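Local coordinates for protein ORF 37 (Human herpesvirus 8 type M, PDB 3FHD) that cleaves DNA as a metal-dependent endo- and exonuclease of the PD-(D/E)XK superfamily, processing branched or non-linear viral intermediates into unit-length progeny genomes, at residues I165-F170 and F238-D243; A159-I164 and Y227-S232. One frame throughout, in Å; residues are numbered along the deposited sequence.

Contacts 1 and 2 lie 8 Å apart between centres and share one small mixed sheet, in which strand 238-240 runs between 165-166 and 230-231. Chain order ties them too: 159-164 continues directly into 165-170, and the strand at 230-231 is followed by 238-240, so the segments of the two contacts alternate. The adjoining strands meet where Met230 N comes 2.7 Å from Val240 O, a probable hydrogen bond. Both contacts hold the same sulfate, contact 1 through serines and contact 2 through Arg161, whose nearest side-chain atom is about 10 Å from the bound magnesium. Asp243, at the end of contact 1, binds that metal directly.

Contact 1 (I165-F170 and F238-D243); sequences ISSSKF and FGVSLD. With MG (magnesium ion), chain E; SO4 (sulfate ion), chain B.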
loop_
_atom_site.group_PDB
_atom_site.type_symbol
_atom_site.label_atom_id
_atom_site.label_comp_id
_atom_site.label_asym_id
_atom_site.label_seq_id
_atom_site.Cartn_x
_atom_site.Cartn_y
_atom_site.Cartn_z
ATOM N N ILE A 165 7.183 -8.332 -3.199
ATOM C CA ILE A 165 7.134 -7.903 -1.810
ATOM C C ILE A 165 6.395 -6.546 -1.814
ATOM O O ILE A 165 6.948 -5.542 -2.263
ATOM C CB ILE A 165 8.509 -7.762 -1.195
ATOM C CG1 ILE A 165 9.181 -9.151 -1.012
ATOM C CG2 ILE A 165 8.399 -7.079 0.223
ATOM C CD1 ILE A 165 10.710 -9.068 -0.733
ATOM N N SER A 166 5.133 -6.573 -1.386
ATOM C CA SER A 166 4.267 -5.400 -1.399
ATOM C C SER A 166 4.398 -4.724 -0.045
ATOM O O SER A 166 4.995 -5.295 0.861
ATOM C CB SER A 166 2.823 -5.832 -1.657
ATOM O OG SER A 166 2.382 -6.712 -0.622
ATOM N N SER A 167 3.849 -3.510 0.113
ATOM C CA SER A 167 4.010 -2.809 1.374
ATOM C C SER A 167 3.367 -3.453 2.606
ATOM O O SER A 167 3.888 -3.303 3.697
ATOM C CB SER A 167 3.623 -1.319 1.236
ATOM O OG SER A 167 2.204 -1.167 1.239
ATOM N N SER A 168 2.289 -4.201 2.429
ATOM C CA SER A 168 1.669 -4.988 3.503
ATOM C C SER A 168 2.518 -6.200 3.945
ATOM O O SER A 168 2.260 -6.769 4.995
ATOM C CB SER A 168 0.286 -5.499 3.015
ATOM O OG SER A 168 0.468 -6.375 1.916
ATOM N N LYS A 169 3.496 -6.596 3.123
ATOM C CA LYS A 169 4.411 -7.719 3.421
ATOM C C LYS A 169 5.830 -7.231 3.736
ATOM O O LYS A 169 6.708 -8.032 4.042
ATOM C CB LYS A 169 4.513 -8.663 2.227
ATOM C CG LYS A 169 3.230 -9.492 1.980
ATOM C CD LYS A 169 3.433 -10.393 0.800
ATOM C CE LYS A 169 2.108 -10.794 0.229
ATOM N NZ LYS A 169 2.272 -12.075 -0.510
ATOM N N PHE A 170 6.071 -5.935 3.681
ATOM C CA PHE A 170 7.469 -5.457 3.817
ATOM C C PHE A 170 8.125 -5.733 5.204
ATOM O O PHE A 170 9.280 -6.175 5.289
ATOM C CB PHE A 170 7.602 -3.988 3.369
ATOM C CG PHE A 170 9.041 -3.527 3.290
ATOM C CD1 PHE A 170 9.873 -4.003 2.287
ATOM C CD2 PHE A 170 9.551 -2.652 4.231
ATOM C CE1 PHE A 170 11.235 -3.598 2.217
ATOM C CE2 PHE A 170 10.906 -2.224 4.185
ATOM C CZ PHE A 170 11.752 -2.704 3.175
ATOM N N PHE A 238 9.648 -5.257 -5.861
ATOM C CA PHE A 238 8.834 -4.503 -4.903
ATOM C C PHE A 238 7.646 -3.814 -5.609
ATOM O O PHE A 238 7.687 -3.527 -6.805
ATOM C CB PHE A 238 9.615 -3.408 -4.186
ATOM C CG PHE A 238 10.780 -3.880 -3.373
ATOM C CD1 PHE A 238 10.567 -4.628 -2.213
ATOM C CD2 PHE A 238 12.115 -3.510 -3.733
ATOM C CE1 PHE A 238 11.662 -5.047 -1.414
ATOM C CE2 PHE A 238 13.217 -3.924 -2.929
ATOM C CZ PHE A 238 12.977 -4.706 -1.792
ATOM N N GLY A 239 6.593 -3.538 -4.835
ATOM C CA GLY A 239 5.463 -2.773 -5.339
ATOM C C GLY A 239 4.522 -2.393 -4.210
ATOM O O GLY A 239 4.510 -3.036 -3.147
ATOM N N VAL A 240 3.720 -1.362 -4.438
ATOM C CA VAL A 240 2.751 -0.888 -3.470
ATOM C C VAL A 240 1.435 -0.457 -4.151
ATOM O O VAL A 240 1.395 -0.158 -5.374
ATOM C CB VAL A 240 3.278 0.311 -2.623
ATOM C CG1 VAL A 240 4.637 0.005 -1.961
ATOM C CG2 VAL A 240 3.426 1.550 -3.464
ATOM N N SER A 241 0.355 -0.428 -3.376
ATOM C CA SER A 241 -0.764 0.423 -3.789
ATOM C C SER A 241 -0.899 1.483 -2.681
ATOM O O SER A 241 -0.516 1.238 -1.522
ATOM C CB SER A 241 -2.073 -0.360 -3.996
ATOM O OG SER A 241 -2.424 -1.026 -2.806
ATOM N N LEU A 242 -1.384 2.664 -3.027
ATOM C CA LEU A 242 -1.560 3.688 -2.038
ATOM C C LEU A 242 -3.035 3.846 -1.695
ATOM O O LEU A 242 -3.887 3.593 -2.536
ATOM C CB LEU A 242 -1.022 5.009 -2.552
ATOM C CG LEU A 242 0.456 5.084 -3.035
ATOM C CD1 LEU A 242 0.762 6.461 -3.585
ATOM C CD2 LEU A 242 1.452 4.729 -1.918
ATOM N N ASP A 243 -3.326 4.294 -0.482
ATOM C CA ASP A 243 -4.735 4.524 -0.120
ATOM C C ASP A 243 -5.207 5.886 -0.641
ATOM O O ASP A 243 -6.279 5.973 -1.235
ATOM C CB ASP A 243 -4.933 4.451 1.401
ATOM C CG ASP A 243 -4.616 3.083 1.975
ATOM O OD1 ASP A 243 -4.496 2.114 1.206
ATOM O OD2 ASP A 243 -4.495 2.968 3.198
HETATM MG MG MG E . -4.900 0.983 4.474
HETATM S S SO4 B . -0.021 -2.955 -0.524
HETATM O O1 SO4 B . 0.459 -4.272 -0.135
HETATM O O2 SO4 B . -0.677 -2.329 0.629
HETATM O O3 SO4 B . 1.152 -2.199 -0.914
HETATM O O4 SO4 B . -0.858 -3.066 -1.690
#
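Ile165 and Phe238 pair in parallel at one edge of a small mixed sheet beside the nuclease active site of this PD-(D/E)XK enzyme. The backbone pairing is short. Gly239 N donates to Ile165 O at 3.3 Å, approaching from above the carbonyl plane, 39° out of it. The same oxygen receives the CA hydrogen of Phe238 and sits at the edge of the Phe238 ring, in its plane. Ser166 CA makes a similar C-H...O contact with Gly239 O at 3.0 Å.

Apolar contacts fill one side. The side chains of Ile165 and Phe238 lie alongside each other and point the same way, with Ile165 CB 3.9 Å from Phe238 CD1. Phe170, at the start of helix 170-175, brings its CE1 to 3.9 Å from Phe238 CE1. Ala478 of helix 468-489 touches both the Phe170 and the Phe238 side chains. Further along, Ser167 CB packs on Val240 CG1.

Polar contacts gather round a sulfate, most likely picked up from the crystallisation solution, which joins 165-170 to 238-243. Its O3 accepts from Ser167 OG at 2.6 Å and also from the backbone N atoms of Ser167 and Ser241, and Ser241 OG donates to O4. Backbone N and OG of Ser168 both donate to O1, so the sulfate is gripped by main-chain N-H groups and serine hydroxyls together. A site that holds sulfate this way could suit a DNA phosphate, though that is inference.

Past the sulfate, 238-243 reaches the metal. Glu266 and Ile267 O complete the protein ligands of the magnesium, to which Asp243 contributes a single carboxylate oxygen, OD2, at 2.4 Å, while OD1 stays 3.5 Å from the ion.

Contact 2 (A159-I164 and Y227-S232); sequences ALRDGI and YGFMQS. With SO4 (sulfate ion), chain B.
The end of helix 157-161 and the type II turn that follows it, Arg161 to Ile164, pack against Phe229 and the short strand 230-231 of the small mixed sheet. Phe229 is the centre of this contact. Its CG is anti to the backbone N (chi1 -167°), and three side chains of 159-164 meet the Phe229 side chain in different ways.

Arg161 comes over one face: its CG stands 4.0 Å from the centroid of the Phe229 ring and only 5° off the ring normal, a clear CH-pi contact. Ile164, after the turn, reaches the edge instead, its CG2 lying in the ring plane 3.8 Å from Phe229 CZ. The side chains of Ile164 and Phe229 slide past each other in opposite directions. Leu160 closes on the base of the aromatic side chain, with CD2 4.1 Å from Phe229 CB. Its other methyl, CD1, approaches Gln231 OE1, an oxygen that accepts a hydrogen bond from Arg85 NE; Gln231 NE2 is hydrogen-bonded to Asn89 OD1. Val144 of helix 134-147 touches both the Leu160 and the Gln231 side chains.

Beyond CG, the Arg161 chain bends at chi3 (58°), and its guanidinium passes the ring with Arg161 NH1 3.6 Å from Phe229 CE1. The guanidinium and ring planes are 59° apart, so the group is not stacked on the aromatic. The guanidinium meets the sulfate at its edge, with the sulfur in its plane. Two different nitrogens take two different oxygens: Arg161 NH2 donates to sulfate O1 at 3.1 Å, and Arg161 NH1 makes a nearly straight bond to sulfate O4 at 2.6 Å.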
loop_
_atom_site.group_PDB
_atom_site.type_symbol
_atom_site.label_atom_id
_atom_site.label_comp_id
_atom_site.label_asym_id
_atom_site.label_seq_id
_atom_site.Cartn_x
_atom_site.Cartn_y
_atom_site.Cartn_z
ATOM N N ALA A 159 -3.533 -12.089 -8.736
ATOM C CA ALA A 159 -2.547 -12.669 -9.648
ATOM C C ALA A 159 -1.329 -11.784 -9.894
ATOM O O ALA A 159 -0.172 -12.254 -9.864
ATOM C CB ALA A 159 -3.223 -13.044 -10.994
ATOM N N LEU A 160 -1.581 -10.481 -10.081
ATOM C CA LEU A 160 -0.548 -9.489 -10.378
ATOM C C LEU A 160 0.402 -9.247 -9.164
ATOM O O LEU A 160 1.624 -9.053 -9.321
ATOM C CB LEU A 160 -1.260 -8.175 -10.740
ATOM C CG LEU A 160 -0.313 -6.998 -11.010
ATOM C CD1 LEU A 160 0.632 -7.243 -12.190
ATOM C CD2 LEU A 160 -1.095 -5.655 -11.203
ATOM N N ARG A 161 -0.171 -9.310 -7.957
ATOM C CA ARG A 161 0.586 -9.132 -6.729
ATOM C C ARG A 161 1.505 -10.317 -6.337
ATOM O O ARG A 161 2.444 -10.156 -5.524
ATOM C CB ARG A 161 -0.367 -8.754 -5.595
ATOM C CG ARG A 161 -1.004 -7.386 -5.845
ATOM C CD ARG A 161 -2.236 -7.213 -4.931
ATOM N NE ARG A 161 -1.845 -7.357 -3.528
ATOM C CZ ARG A 161 -1.453 -6.345 -2.749
ATOM N NH1 ARG A 161 -1.439 -5.104 -3.210
ATOM N NH2 ARG A 161 -1.072 -6.567 -1.502
ATOM N N ASP A 162 1.265 -11.466 -6.928
ATOM C CA ASP A 162 2.096 -12.651 -6.668
ATOM C C ASP A 162 3.547 -12.377 -7.107
ATOM O O ASP A 162 3.777 -11.676 -8.130
ATOM C CB ASP A 162 1.530 -13.867 -7.387
ATOM C CG ASP A 162 2.423 -15.096 -7.198
ATOM O OD1 ASP A 162 2.410 -15.632 -6.084
ATOM O OD2 ASP A 162 3.211 -15.451 -8.105
ATOM N N GLY A 163 4.511 -12.852 -6.302
ATOM C CA GLY A 163 5.938 -12.734 -6.607
ATOM C C GLY A 163 6.550 -11.392 -6.207
ATOM O O GLY A 163 7.709 -11.119 -6.473
ATOM N N ILE A 164 5.751 -10.560 -5.566
ATOM C CA ILE A 164 6.203 -9.233 -5.246
ATOM C C ILE A 164 6.172 -9.018 -3.742
ATOM O O ILE A 164 5.205 -9.422 -3.098
ATOM C CB ILE A 164 5.248 -8.164 -5.895
ATOM C CG1 ILE A 164 5.312 -8.229 -7.430
ATOM C CG2 ILE A 164 5.570 -6.788 -5.363
ATOM C CD1 ILE A 164 6.338 -7.310 -8.078
ATOM N N TYR A 227 -5.876 4.490 -6.492
ATOM C CA TYR A 227 -4.548 4.104 -7.000
ATOM C C TYR A 227 -4.511 2.609 -7.245
ATOM O O TYR A 227 -4.938 1.859 -6.381
ATOM C CB TYR A 227 -3.499 4.366 -5.912
ATOM C CG TYR A 227 -3.138 5.810 -5.845
ATOM C CD1 TYR A 227 -2.216 6.317 -6.741
ATOM C CD2 TYR A 227 -3.724 6.670 -4.937
ATOM C CE1 TYR A 227 -1.861 7.618 -6.730
ATOM C CE2 TYR A 227 -3.364 8.026 -4.924
ATOM C CZ TYR A 227 -2.427 8.473 -5.839
ATOM O OH TYR A 227 -1.999 9.788 -5.920
ATOM N N GLY A 228 -3.908 2.204 -8.364
ATOM C CA GLY A 228 -3.706 0.798 -8.673
ATOM C C GLY A 228 -2.408 0.287 -8.049
ATOM O O GLY A 228 -1.897 0.843 -7.073
ATOM N N PHE A 229 -1.886 -0.794 -8.610
ATOM C CA PHE A 229 -0.696 -1.388 -8.067
ATOM C C PHE A 229 0.550 -0.876 -8.829
ATOM O O PHE A 229 0.634 -1.013 -10.040
ATOM C CB PHE A 229 -0.760 -2.910 -8.215
ATOM C CG PHE A 229 0.292 -3.611 -7.396
ATOM C CD1 PHE A 229 0.349 -3.435 -6.007
ATOM C CD2 PHE A 229 1.227 -4.417 -8.009
ATOM C CE1 PHE A 229 1.351 -4.106 -5.227
ATOM C CE2 PHE A 229 2.203 -5.068 -7.275
ATOM C CZ PHE A 229 2.271 -4.904 -5.891
ATOM N N MET A 230 1.473 -0.267 -8.097
ATOM C CA MET A 230 2.666 0.332 -8.665
ATOM C C MET A 230 3.857 -0.578 -8.430
ATOM O O MET A 230 4.415 -0.567 -7.328
ATOM C CB MET A 230 2.930 1.671 -7.987
ATOM C CG MET A 230 1.883 2.693 -8.417
ATOM S SD MET A 230 1.781 4.255 -7.537
ATOM C CE MET A 230 2.280 3.834 -5.910
ATOM N N GLN A 231 4.259 -1.322 -9.463
ATOM C CA GLN A 231 5.450 -2.164 -9.404
ATOM C C GLN A 231 6.696 -1.225 -9.466
ATOM O O GLN A 231 6.625 -0.132 -10.078
ATOM C CB GLN A 231 5.456 -3.115 -10.605
ATOM C CG GLN A 231 4.207 -4.009 -10.704
ATOM C CD GLN A 231 4.085 -4.701 -12.064
ATOM O OE1 GLN A 231 4.499 -5.858 -12.224
ATOM N NE2 GLN A 231 3.514 -3.992 -13.049
ATOM N N SER A 232 7.807 -1.617 -8.854
ATOM C CA SER A 232 9.091 -0.941 -9.071
ATOM C C SER A 232 9.631 -1.161 -10.495
ATOM O O SER A 232 9.957 -2.286 -10.868
ATOM C CB SER A 232 10.166 -1.392 -8.053
ATOM O OG SER A 232 11.473 -0.997 -8.522
HETATM S S SO4 B . -0.021 -2.955 -0.524
HETATM O O1 SO4 B . 0.459 -4.272 -0.135
HETATM O O2 SO4 B . -0.677 -2.329 0.629
HETATM O O3 SO4 B . 1.152 -2.199 -0.914
HETATM O O4 SO4 B . -0.858 -3.066 -1.690
#